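Local coordinates for protein lysozyme (Asticcacaulis excentricus, PDB 6H9D) that probably binds or cleaves peptidoglycan as the phage-lysozyme-like muramidase domain of SpmX, a protein linked to stalk synthesis and cell morphogenesis, at residues Asn69-Thr74 with Glu94-Ser99; Phe59-Ile64 with Ala83-Cys88; Val11-Ser16 with Ala140-Leu145; Trp32-Gly35 with Ser41-Glu44; Thr111-Ala116 with Ser144-Pro149. All coordinates share one frame; numbering follows the deposited sequence. Where two conformers were deposited one is given.

Interaction 1: residues Asn69-Thr74 with Glu94-Ser99; sequences NNLVHT and EAFGQS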
# COMPACT_ATOMS: atom_id res chain seq x y z
N ASN A 69 11.09 -0.50 -5.95
CA ASN A 69 12.37 -1.00 -6.51
C ASN A 69 13.13 0.16 -7.14
O ASN A 69 14.32 0.27 -6.92
CB ASN A 69 12.08 -2.05 -7.57
CG ASN A 69 12.04 -3.44 -7.00
OD1 ASN A 69 12.99 -3.87 -6.39
ND2 ASN A 69 10.95 -4.13 -7.19
N ASN A 70 12.44 1.02 -7.86
CA ASN A 70 13.12 2.12 -8.58
C ASN A 70 13.48 3.27 -7.66
O ASN A 70 14.48 3.91 -7.94
CB ASN A 70 12.26 2.64 -9.73
CG ASN A 70 11.98 1.61 -10.80
OD1 ASN A 70 12.61 0.56 -10.85
ND2 ASN A 70 11.01 1.90 -11.64
N LEU A 71 12.70 3.50 -6.60
CA LEU A 71 12.92 4.68 -5.74
C LEU A 71 13.88 4.38 -4.59
O LEU A 71 14.49 5.32 -4.10
CB LEU A 71 11.57 5.15 -5.22
CG LEU A 71 10.68 5.78 -6.27
CD1 LEU A 71 9.37 6.22 -5.65
CD2 LEU A 71 11.38 6.96 -6.90
N VAL A 72 14.01 3.12 -4.21
CA VAL A 72 14.91 2.76 -3.08
C VAL A 72 16.26 2.33 -3.64
O VAL A 72 16.30 1.39 -4.40
CB VAL A 72 14.28 1.70 -2.15
CG1 VAL A 72 15.25 1.28 -1.08
CG2 VAL A 72 13.00 2.23 -1.53
N HIS A 73 17.33 3.01 -3.22
CA HIS A 73 18.71 2.73 -3.68
C HIS A 73 19.48 1.89 -2.66
O HIS A 73 20.54 1.40 -3.01
CB HIS A 73 19.44 4.04 -3.94
CG HIS A 73 18.64 4.98 -4.75
ND1 HIS A 73 18.17 4.65 -5.98
CD2 HIS A 73 18.18 6.21 -4.48
CE1 HIS A 73 17.47 5.64 -6.46
NE2 HIS A 73 17.46 6.61 -5.56
N THR A 74 18.99 1.77 -1.43
CA THR A 74 19.73 0.95 -0.45
C THR A 74 19.21 -0.48 -0.54
O THR A 74 18.10 -0.67 -1.02
CB THR A 74 19.55 1.47 0.98
OG1 THR A 74 18.20 1.24 1.35
CG2 THR A 74 19.88 2.94 1.12
N GLU A 94 3.42 8.96 -5.93
CA GLU A 94 3.87 10.35 -5.98
C GLU A 94 4.29 10.81 -4.58
O GLU A 94 5.38 11.31 -4.37
CB GLU A 94 2.77 11.26 -6.53
CG GLU A 94 3.16 12.74 -6.52
CD GLU A 94 2.12 13.69 -7.10
OE1 GLU A 94 1.29 13.23 -7.91
OE2 GLU A 94 2.15 14.87 -6.74
N ALA A 95 3.39 10.65 -3.62
CA ALA A 95 3.67 11.06 -2.24
C ALA A 95 4.87 10.27 -1.69
O ALA A 95 5.71 10.80 -0.95
CB ALA A 95 2.43 10.86 -1.41
N PHE A 96 4.96 8.99 -2.06
CA PHE A 96 6.04 8.14 -1.55
C PHE A 96 7.38 8.69 -2.04
O PHE A 96 8.32 8.82 -1.27
CB PHE A 96 5.89 6.69 -2.00
CG PHE A 96 6.97 5.77 -1.51
CD1 PHE A 96 7.12 5.52 -0.15
CD2 PHE A 96 7.82 5.14 -2.39
CE1 PHE A 96 8.13 4.69 0.31
CE2 PHE A 96 8.82 4.29 -1.93
CZ PHE A 96 8.97 4.07 -0.58
N GLY A 97 7.45 8.98 -3.35
CA GLY A 97 8.63 9.58 -3.98
C GLY A 97 9.16 10.79 -3.23
O GLY A 97 10.36 11.01 -3.21
N GLN A 98 8.27 11.58 -2.62
CA GLN A 98 8.65 12.85 -2.00
C GLN A 98 8.75 12.71 -0.48
O GLN A 98 8.95 13.72 0.18
CB GLN A 98 7.61 13.93 -2.31
CG GLN A 98 7.44 14.22 -3.80
CD GLN A 98 8.77 14.36 -4.51
OE1 GLN A 98 9.04 13.67 -5.49
NE2 GLN A 98 9.61 15.25 -4.01
N SER A 99 8.60 11.49 0.07
CA SER A 99 8.34 11.31 1.51
C SER A 99 9.63 11.31 2.34
O SER A 99 10.70 10.88 1.88
CB SER A 99 7.55 10.04 1.78
OG SER A 99 8.33 8.88 1.45
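Leu71 meets Phe96 and Gly97 where the C-terminal end of helix 50-71 comes up against the short helix 93-97. The contact across the two segments is apolar throughout, and one methyl group carries it. Leu71 CD1 lies 3.8 Å from Phe96 CD2, meeting the ring obliquely, and the same methyl sits 3.8 Å from Gly97 CA. The leucine and phenylalanine side chains run past each other in opposite directions, so the methyl reaches the flank of the other side chain. Phe96 is sent across by its first torsion, which sets CG anti to the backbone N (chi1 -180°). Gly97 offers bare backbone to the leucine, and here the backbones come nearest, with 6.7 Å between Leu71 CA and Gly97 CA.

Hydrogen bonding is confined to each segment and its own surroundings. Ser99 OG donates to Phe96 O over 2.7 Å, in the carbonyl plane and on a lone pair, while Ser99 N donates to the same oxygen at 3.0 Å. Two bonds therefore grip that carbonyl in the last turn of the helix. Ser99 is also the N-cap of the following helix, its OG accepting from Leu102 N, so a single hydroxyl joins the end of one helix to the start of the next. On the other segment, Asn106 ND2 binds Leu71 O.

This is the helical lobe of the phage-lysozyme fold. Helix 78-91 supplies Phe87, Cys88 and Ile91 against Phe96, and helix 100-106 packs Leu102 against Leu71 and Val72.

Interaction 2: residues Phe59-Ile64 with Ala83-Cys88; sequences FDLLPI and ALVSFC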
# COMPACT_ATOMS: atom_id res chain seq x y z
N PHE A 59 -2.22 -7.44 -9.61
CA PHE A 59 -2.09 -6.54 -10.78
C PHE A 59 -1.94 -5.09 -10.32
O PHE A 59 -1.08 -4.38 -10.77
CB PHE A 59 -3.30 -6.62 -11.70
CG PHE A 59 -3.50 -7.92 -12.44
CD1 PHE A 59 -2.45 -8.80 -12.64
CD2 PHE A 59 -4.75 -8.24 -12.95
CE1 PHE A 59 -2.65 -10.00 -13.31
CE2 PHE A 59 -4.94 -9.44 -13.63
CZ PHE A 59 -3.89 -10.29 -13.83
N ASP A 60 -2.78 -4.67 -9.37
CA ASP A 60 -2.78 -3.29 -8.89
C ASP A 60 -1.44 -2.99 -8.19
O ASP A 60 -1.02 -1.84 -8.11
CB ASP A 60 -4.01 -3.04 -8.01
CG ASP A 60 -5.32 -3.02 -8.79
OD1 ASP A 60 -5.28 -2.64 -9.98
OD2 ASP A 60 -6.37 -3.42 -8.23
N LEU A 61 -0.80 -4.00 -7.62
CA LEU A 61 0.45 -3.79 -6.87
C LEU A 61 1.68 -3.73 -7.80
O LEU A 61 2.70 -3.24 -7.38
CB LEU A 61 0.62 -4.90 -5.84
CG LEU A 61 -0.35 -4.84 -4.67
CD1 LEU A 61 -0.19 -6.06 -3.78
CD2 LEU A 61 -0.15 -3.56 -3.89
N LEU A 62 1.57 -4.20 -9.06
CA LEU A 62 2.71 -4.27 -9.98
C LEU A 62 3.42 -2.92 -10.06
O LEU A 62 4.63 -2.89 -9.91
CB LEU A 62 2.27 -4.73 -11.37
CG LEU A 62 1.94 -6.21 -11.51
CD1 LEU A 62 1.38 -6.51 -12.90
CD2 LEU A 62 3.17 -7.08 -11.25
N PRO A 63 2.74 -1.79 -10.33
CA PRO A 63 3.42 -0.50 -10.41
C PRO A 63 3.98 -0.01 -9.07
O PRO A 63 4.95 0.75 -9.05
CB PRO A 63 2.37 0.48 -10.93
CG PRO A 63 1.05 -0.21 -10.70
CD PRO A 63 1.32 -1.69 -10.70
N ILE A 64 3.39 -0.47 -7.96
CA ILE A 64 3.96 -0.15 -6.63
C ILE A 64 5.29 -0.89 -6.45
O ILE A 64 6.25 -0.29 -5.94
CB ILE A 64 2.99 -0.50 -5.48
CG1 ILE A 64 1.55 -0.02 -5.76
CG2 ILE A 64 3.55 0.04 -4.18
CD1 ILE A 64 1.44 1.48 -5.96
N ALA A 83 6.64 -4.16 3.55
CA ALA A 83 6.05 -3.02 4.31
C ALA A 83 6.06 -1.74 3.48
O ALA A 83 5.10 -0.97 3.54
CB ALA A 83 6.78 -2.81 5.62
N LEU A 84 7.16 -1.48 2.75
CA LEU A 84 7.23 -0.27 1.91
C LEU A 84 6.21 -0.33 0.76
O LEU A 84 5.64 0.68 0.42
CB LEU A 84 8.65 -0.06 1.38
CG LEU A 84 9.66 0.43 2.42
CD1 LEU A 84 11.04 0.55 1.80
CD2 LEU A 84 9.25 1.75 3.06
N VAL A 85 5.98 -1.52 0.18
CA VAL A 85 4.98 -1.66 -0.87
C VAL A 85 3.58 -1.36 -0.32
O VAL A 85 2.80 -0.66 -0.95
CB VAL A 85 5.04 -3.06 -1.50
CG1 VAL A 85 3.83 -3.31 -2.39
CG2 VAL A 85 6.31 -3.26 -2.29
N SER A 86 3.29 -1.85 0.89
CA SER A 86 2.03 -1.63 1.54
C SER A 86 1.84 -0.12 1.76
O SER A 86 0.78 0.45 1.45
CB SER A 86 1.92 -2.39 2.85
OG SER A 86 0.66 -2.12 3.49
N PHE A 87 2.92 0.51 2.22
CA PHE A 87 2.91 1.91 2.58
C PHE A 87 2.74 2.76 1.31
O PHE A 87 1.86 3.60 1.24
CB PHE A 87 4.20 2.24 3.32
CG PHE A 87 4.34 3.70 3.68
CD1 PHE A 87 3.59 4.26 4.70
CD2 PHE A 87 5.22 4.52 2.99
CE1 PHE A 87 3.71 5.60 5.01
CE2 PHE A 87 5.35 5.86 3.32
CZ PHE A 87 4.59 6.40 4.32
N CYS A 88 3.55 2.46 0.30
CA CYS A 88 3.52 3.15 -0.98
C CYS A 88 2.17 2.96 -1.68
O CYS A 88 1.64 3.91 -2.22
CB CYS A 88 4.67 2.69 -1.86
SG CYS A 88 4.68 3.63 -3.42
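Ile64 and Val85 mark the nearest backbone approach of two steeply crossed helices, with 6.0 Å between their CA atoms. The short axes pass 9.9 Å apart at a crossing angle of 103°, not far from a right angle. Segment 59-64 is itself kinked: neither Pro63 N nor Ile64 N bonds to the turn before, Pro63 because it has no N-H to give.

Ile64 CG2 does most of the touching. It stands 3.4 Å from Val85 O, 3.8 Å from Val85 CG1 and 3.7 Å from Cys88 CB, fitting beside the turn that joins Val85 to Cys88. The branch gets there because CG2 is anti to the backbone N, while CG1 takes the place beside that N (chi1 -46°). In the phage-lysozyme fold the long helix, here 50-71, links the two lobes, and this contact sets its middle against helix 78-91 of the helical lobe, near the centre of the chain. Leu61 adds a looser touch, its CD2 lying 4.3 Å from Val85 CG1. Ile14 of helix 8-16 packs on both Leu61 and Val85, and Ile93 comes against Ile64 and Cys88.

Interaction 3: residues Val11-Ser16 with Ala140-Leu145; sequences VELIKS and ASEKSL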
# COMPACT_ATOMS: atom_id res chain seq x y z
N VAL A 11 1.33 -9.46 0.50
CA VAL A 11 0.02 -9.38 -0.11
C VAL A 11 -1.07 -9.52 0.95
O VAL A 11 -2.02 -8.76 0.97
CB VAL A 11 -0.14 -10.40 -1.25
CG1 VAL A 11 -1.58 -10.43 -1.75
CG2 VAL A 11 0.84 -10.11 -2.39
N GLU A 12 -0.91 -10.48 1.87
CA GLU A 12 -1.94 -10.71 2.91
C GLU A 12 -2.07 -9.48 3.82
O GLU A 12 -3.16 -9.10 4.21
CB GLU A 12 -1.63 -11.96 3.75
CG GLU A 12 -1.66 -13.27 2.99
CD GLU A 12 -2.84 -13.48 2.05
OE1 GLU A 12 -3.99 -13.25 2.49
OE2 GLU A 12 -2.59 -13.89 0.89
N LEU A 13 -0.94 -8.86 4.17
CA LEU A 13 -0.97 -7.64 4.97
C LEU A 13 -1.84 -6.57 4.27
O LEU A 13 -2.74 -5.97 4.84
CB LEU A 13 0.46 -7.13 5.18
CG LEU A 13 0.52 -5.79 5.92
CD1 LEU A 13 0.06 -5.97 7.35
CD2 LEU A 13 1.91 -5.17 5.89
N ILE A 14 -1.57 -6.36 2.98
CA ILE A 14 -2.24 -5.33 2.22
C ILE A 14 -3.74 -5.64 2.15
O ILE A 14 -4.58 -4.75 2.36
CB ILE A 14 -1.57 -5.19 0.84
CG1 ILE A 14 -0.20 -4.54 1.02
CG2 ILE A 14 -2.46 -4.44 -0.14
CD1 ILE A 14 0.62 -4.43 -0.24
N LYS A 15 -4.06 -6.91 1.90
CA LYS A 15 -5.44 -7.34 1.79
C LYS A 15 -6.18 -7.13 3.13
O LYS A 15 -7.38 -6.93 3.14
CB LYS A 15 -5.41 -8.81 1.37
CG LYS A 15 -6.73 -9.43 0.97
CD LYS A 15 -6.58 -10.92 0.73
CE LYS A 15 -5.59 -11.21 -0.38
NZ LYS A 15 -5.52 -12.65 -0.69
N SER A 16 -5.45 -7.20 4.24
CA SER A 16 -6.04 -7.16 5.57
C SER A 16 -6.64 -5.78 5.84
O SER A 16 -7.51 -5.66 6.67
CB SER A 16 -5.03 -7.54 6.64
OG SER A 16 -4.06 -6.52 6.80
N ALA A 140 0.95 0.89 12.40
CA ALA A 140 1.53 -0.00 13.44
C ALA A 140 1.90 -1.34 12.79
O ALA A 140 3.01 -1.82 12.97
CB ALA A 140 0.56 -0.14 14.55
N SER A 141 0.99 -1.90 11.98
CA SER A 141 1.23 -3.17 11.26
C SER A 141 2.38 -3.03 10.26
O SER A 141 3.23 -3.92 10.15
CB SER A 141 -0.01 -3.67 10.57
OG SER A 141 -1.05 -3.90 11.49
N GLU A 142 2.41 -1.93 9.50
CA GLU A 142 3.48 -1.74 8.49
C GLU A 142 4.84 -1.60 9.19
O GLU A 142 5.85 -2.18 8.77
CB GLU A 142 3.14 -0.54 7.61
CG GLU A 142 2.04 -0.85 6.60
CD GLU A 142 1.43 0.33 5.88
OE1 GLU A 142 1.58 1.44 6.37
OE2 GLU A 142 0.75 0.12 4.85
N LYS A 143 4.87 -0.80 10.25
CA LYS A 143 6.10 -0.55 10.98
C LYS A 143 6.60 -1.85 11.62
O LYS A 143 7.81 -2.13 11.58
CB LYS A 143 5.88 0.53 12.04
CG LYS A 143 5.68 1.93 11.49
CD LYS A 143 5.13 2.92 12.50
CE LYS A 143 6.11 3.22 13.61
NZ LYS A 143 5.51 4.16 14.57
N SER A 144 5.69 -2.64 12.19
CA SER A 144 6.05 -3.94 12.79
C SER A 144 6.76 -4.82 11.77
O SER A 144 7.87 -5.29 12.03
CB SER A 144 4.87 -4.67 13.37
OG SER A 144 4.47 -4.06 14.58
N LEU A 145 6.15 -4.99 10.60
CA LEU A 145 6.74 -5.83 9.56
C LEU A 145 8.08 -5.23 9.13
O LEU A 145 9.09 -5.94 9.00
CB LEU A 145 5.78 -5.94 8.37
CG LEU A 145 6.29 -6.78 7.19
CD1 LEU A 145 6.56 -8.22 7.64
CD2 LEU A 145 5.29 -6.79 6.04
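Ser141 faces Leu13 at the first meeting point of two nearly antiparallel helix segments, whose axes run 168° apart in direction with a closest approach of 11.3 Å. The serine touches through its carbon: Ser141 CB is 4.0 Å from Leu13 CD1. Its hydroxyl is turned to its own helix, where OG makes a weak hydrogen bond to Arg137 O.

Glu142 comes next and brings only its aliphatic stem to the contact, CG lying 4.4 Å from Leu13 CD2. The carboxylate is occupied elsewhere. OE1 forms a salt bridge with Arg139, and OE2 has both Arg138 and Ser86 as partners, so a buried acid is held between two arginines of its own helix and a hydroxyl of helix 78-91. Those positive charges would be expected to favour its ionised form.

With this pairing the first and last helices of the lysozyme domain, 8-16 and 133-146, lie side by side and close the helical lobe over more than 120 residues of intervening chain. The spacing is wide for helices, and Leu13 bridges it by splitting its two methyls between different turns of the partner.

Leu145, one turn beyond Ser141, receives the second of those methyls. Leu13 CD2 and Leu145 CD2 are 3.8 Å apart, and the two side chains overlap along their lengths while pointing opposite ways. Both leucines hold CG anti to the backbone N (chi1 176° for Leu13 and 179° for Leu145), which extends each across the groove. Asn79 and Asp82 of helix 78-91 also pack on Leu145.

Interaction 4: residues Trp32-Gly35 with Ser41-Glu44; sequences WMIG and SARE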
# COMPACT_ATOMS: atom_id res chain seq x y z
N TRP A 32 -16.40 1.01 -12.58
CA TRP A 32 -16.78 -0.08 -11.71
C TRP A 32 -15.60 -0.50 -10.83
O TRP A 32 -14.44 -0.37 -11.24
CB TRP A 32 -17.34 -1.23 -12.54
CG TRP A 32 -18.62 -0.83 -13.21
CD1 TRP A 32 -18.75 -0.10 -14.36
CD2 TRP A 32 -19.96 -1.07 -12.74
NE1 TRP A 32 -20.08 0.12 -14.63
CE2 TRP A 32 -20.84 -0.48 -13.66
CE3 TRP A 32 -20.49 -1.73 -11.63
CZ2 TRP A 32 -22.22 -0.53 -13.51
CZ3 TRP A 32 -21.86 -1.79 -11.48
CH2 TRP A 32 -22.71 -1.19 -12.40
N MET A 33 -15.91 -0.97 -9.62
CA MET A 33 -14.93 -1.42 -8.66
C MET A 33 -15.29 -2.84 -8.23
O MET A 33 -16.46 -3.18 -8.13
CB MET A 33 -14.91 -0.49 -7.44
CG MET A 33 -13.66 -0.63 -6.57
SD MET A 33 -13.39 0.67 -5.29
CE MET A 33 -12.55 1.96 -6.20
N ILE A 34 -14.27 -3.67 -7.98
CA ILE A 34 -14.49 -5.04 -7.55
C ILE A 34 -13.28 -5.50 -6.74
O ILE A 34 -12.21 -4.89 -6.78
CB ILE A 34 -14.77 -5.93 -8.77
CG1 ILE A 34 -15.52 -7.20 -8.38
CG2 ILE A 34 -13.47 -6.26 -9.53
CD1 ILE A 34 -16.07 -7.99 -9.56
N GLY A 35 -13.45 -6.61 -6.02
CA GLY A 35 -12.34 -7.24 -5.33
C GLY A 35 -11.87 -6.34 -4.20
O GLY A 35 -12.69 -5.88 -3.41
N SER A 41 -9.85 -3.31 -14.83
CA SER A 41 -10.57 -4.31 -15.67
C SER A 41 -11.94 -4.66 -15.05
O SER A 41 -12.55 -5.59 -15.52
CB SER A 41 -9.74 -5.53 -15.89
OG SER A 41 -9.63 -6.29 -14.71
N ALA A 42 -12.37 -3.92 -14.03
CA ALA A 42 -13.69 -4.16 -13.41
C ALA A 42 -14.77 -3.59 -14.33
O ALA A 42 -14.64 -2.46 -14.75
CB ALA A 42 -13.77 -3.59 -12.03
N ARG A 43 -15.79 -4.38 -14.61
CA ARG A 43 -16.88 -4.00 -15.52
C ARG A 43 -18.24 -4.30 -14.88
O ARG A 43 -18.34 -5.04 -13.91
CB ARG A 43 -16.77 -4.76 -16.83
CG ARG A 43 -15.46 -4.53 -17.57
CD ARG A 43 -15.18 -3.10 -18.02
NE ARG A 43 -13.83 -2.99 -18.60
CZ ARG A 43 -12.81 -2.33 -18.04
NH1 ARG A 43 -12.92 -1.78 -16.84
NH2 ARG A 43 -11.67 -2.22 -18.71
N GLU A 44 -19.29 -3.73 -15.46
CA GLU A 44 -20.63 -3.93 -14.94
C GLU A 44 -20.91 -5.44 -14.91
O GLU A 44 -20.67 -6.14 -15.88
CB GLU A 44 -21.64 -3.15 -15.80
CG GLU A 44 -23.10 -3.39 -15.42
CD GLU A 44 -24.13 -2.60 -16.22
OE1 GLU A 44 -23.86 -2.29 -17.38
OE2 GLU A 44 -25.21 -2.31 -15.68
O HOH W 1 -14.53 0.31 -14.66
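Trp32 lays one face of its indole over the backbone of Arg43 and Glu44. Glu44 CA stands over the middle of the six-membered ring, 3.7 Å from its centroid and 15° off the normal, a CH-pi contact. Arg43 C lies over the same face but nearer the rim. Strand 32-35 pairs with strand 24-26 in the antiparallel beta-hairpin of the small lobe of the phage-lysozyme fold, and segment 41-44 belongs to the loop that leads on towards helix 50-71.

The Glu44 side chain continues along the indole instead of leaving it. With CG anti to the backbone N and the chain extended beyond, it runs beside the ring in the same direction, CB 3.5 Å from Trp32 CE2 and CG 3.5 Å from Trp32 CZ2. Carboxylate and indole planes are only 24° apart. The contact with tryptophan is thus made by backbone and methylenes, with no hydrogen bond between the two side chains.

On the inner side, the methyl of Ala42 packs against both Trp32 and Ile34. Its CB is 3.4 Å from Trp32 O and 3.7 Å from Ile34 CG2. Ala46, Val48 and Leu56 continue this apolar patch around Ile34.

The polar link between the segments runs through a water, which accepts from Trp32 N at 2.9 Å and donates to Ala42 O. That carbonyl has a second partner: Arg43 NH1 donates to Ala42 O over 2.8 Å, coming from above the carbonyl plane with an N-H...O angle of 146°.

Interaction 5: residues Thr111-Ala116 with Ser144-Pro149; sequences TEAAQA and SLFLTP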
# COMPACT_ATOMS: atom_id res chain seq x y z
N THR A 111 15.25 2.95 11.46
CA THR A 111 14.41 3.30 12.58
C THR A 111 13.66 4.61 12.32
O THR A 111 12.47 4.74 12.65
CB THR A 111 15.19 3.38 13.90
OG1 THR A 111 15.77 2.11 14.16
CG2 THR A 111 14.29 3.70 15.07
N GLU A 112 14.36 5.58 11.74
CA GLU A 112 13.78 6.90 11.47
C GLU A 112 12.74 6.78 10.36
O GLU A 112 11.74 7.49 10.35
CB GLU A 112 14.88 7.89 11.09
CG GLU A 112 15.76 8.34 12.25
CD GLU A 112 16.71 7.32 12.85
OE1 GLU A 112 17.12 6.33 12.15
OE2 GLU A 112 17.03 7.49 14.05
N ALA A 113 13.00 5.89 9.40
CA ALA A 113 12.03 5.62 8.32
C ALA A 113 10.71 5.13 8.93
O ALA A 113 9.63 5.64 8.62
CB ALA A 113 12.58 4.61 7.36
N ALA A 114 10.82 4.17 9.86
CA ALA A 114 9.62 3.65 10.51
C ALA A 114 8.89 4.79 11.22
O ALA A 114 7.68 4.92 11.12
CB ALA A 114 9.99 2.53 11.46
N GLN A 115 9.63 5.62 11.97
CA GLN A 115 9.02 6.73 12.71
C GLN A 115 8.35 7.71 11.74
O GLN A 115 7.33 8.29 12.07
CB GLN A 115 10.04 7.52 13.53
CG GLN A 115 10.66 6.73 14.67
CD GLN A 115 11.75 7.54 15.33
OE1 GLN A 115 12.89 7.58 14.86
NE2 GLN A 115 11.39 8.21 16.41
N ALA A 116 8.96 7.93 10.58
CA ALA A 116 8.43 8.87 9.59
C ALA A 116 7.03 8.43 9.13
O ALA A 116 6.22 9.25 8.72
CB ALA A 116 9.38 8.97 8.43
N SER A 144 5.69 -2.64 12.19
CA SER A 144 6.05 -3.94 12.79
C SER A 144 6.76 -4.82 11.77
O SER A 144 7.87 -5.29 12.03
CB SER A 144 4.87 -4.67 13.37
OG SER A 144 4.47 -4.06 14.58
N LEU A 145 6.15 -4.99 10.60
CA LEU A 145 6.74 -5.83 9.56
C LEU A 145 8.08 -5.23 9.13
O LEU A 145 9.09 -5.94 9.00
CB LEU A 145 5.78 -5.94 8.37
CG LEU A 145 6.29 -6.78 7.19
CD1 LEU A 145 6.56 -8.22 7.64
CD2 LEU A 145 5.29 -6.79 6.04
N PHE A 146 8.07 -3.92 8.84
CA PHE A 146 9.23 -3.20 8.33
C PHE A 146 10.46 -3.47 9.21
O PHE A 146 11.57 -3.60 8.68
CB PHE A 146 8.97 -1.69 8.29
CG PHE A 146 10.11 -0.88 7.73
CD1 PHE A 146 10.33 -0.81 6.35
CD2 PHE A 146 10.96 -0.17 8.57
CE1 PHE A 146 11.38 -0.06 5.83
CE2 PHE A 146 11.99 0.59 8.05
CZ PHE A 146 12.22 0.63 6.69
N LEU A 147 10.25 -3.52 10.54
CA LEU A 147 11.33 -3.64 11.50
C LEU A 147 11.54 -5.10 11.95
O LEU A 147 12.26 -5.32 12.87
CB LEU A 147 10.99 -2.75 12.71
CG LEU A 147 10.97 -1.25 12.45
CD1 LEU A 147 10.45 -0.49 13.66
CD2 LEU A 147 12.34 -0.75 12.05
N THR A 148 10.91 -6.08 11.31
CA THR A 148 11.19 -7.50 11.59
C THR A 148 12.31 -7.99 10.67
O THR A 148 12.19 -7.91 9.44
CB THR A 148 9.93 -8.36 11.41
OG1 THR A 148 8.87 -7.80 12.19
CG2 THR A 148 10.15 -9.82 11.75
N PRO A 149 13.44 -8.49 11.21
CA PRO A 149 14.54 -9.00 10.36
C PRO A 149 14.14 -10.02 9.28
O PRO A 149 13.31 -10.90 9.58
CB PRO A 149 15.44 -9.69 11.39
CG PRO A 149 15.22 -8.92 12.68
CD PRO A 149 13.76 -8.53 12.65
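Ala114 CB touches Leu147 CD1 at 3.8 Å and Phe146 CD2 at 4.1 Å, so a single methyl sits against two consecutive side chains. One residue back, Ala113 CB lies 4.1 Å from Phe146 CZ. Both methyls approach the ring obliquely. The contact sets helix 110-116 against the end of helix 133-146, the last helix in the helical lobe of this lysozyme fold. Small residues let the partners come close: Ala114 CA and Phe146 CA, the nearest backbone pair, are 7.2 Å apart.

The torsions divide the work between the two large residues. Phe146 holds CG anti to its backbone N (chi1 -178°), reaching inward to the alanine pair. Leu147 has its CG beside the backbone N and anti to the carbonyl carbon (chi1 -67°), and it brings its branch to Ala114 from the more exposed side of the contact. It is also the first residue to leave helical geometry.

Further out, Ala83 and Leu84 of helix 78-91 pack on Phe146, while Val110 touches both Phe146 and Leu147. Arg104 and Val105 of helix 100-106 also pack on Ala113. The two alanines thus lie between neighbouring helices, and the phenylalanine extends into the interior they share.

The turn that carries Leu147 is fastened at the helix end. Thr148 N donates to Leu145 O at 2.9 Å, and Asn79 ND2 binds Thr148 O. The threonine hydroxyl folds back as well, Thr148 OG1 donating to Ser144 O over 2.7 Å from above the carbonyl plane.

From the N terminus, helix 8-16 opens the longest loop, which interaction 3 closes only at helix 133-146, near the end of the chain. Interactions 1, 2 and 4 nest inside it. Interaction 4 closes first, a short loop in the small lobe, before helix 50-71 begins. Interactions 2 and 1 both start on that helix and cross, 59-64 pairing with 83-88 and 69-74 with 94-99; they touch through Phe96 and Cys88. Interaction 5 opens later and ends on the stretch where interaction 3 ends, sharing Ser144 and Leu145. Ser86 and Glu142 join interactions 2 and 3, while Phe146 packs interaction 5 against Ala83 and Leu84.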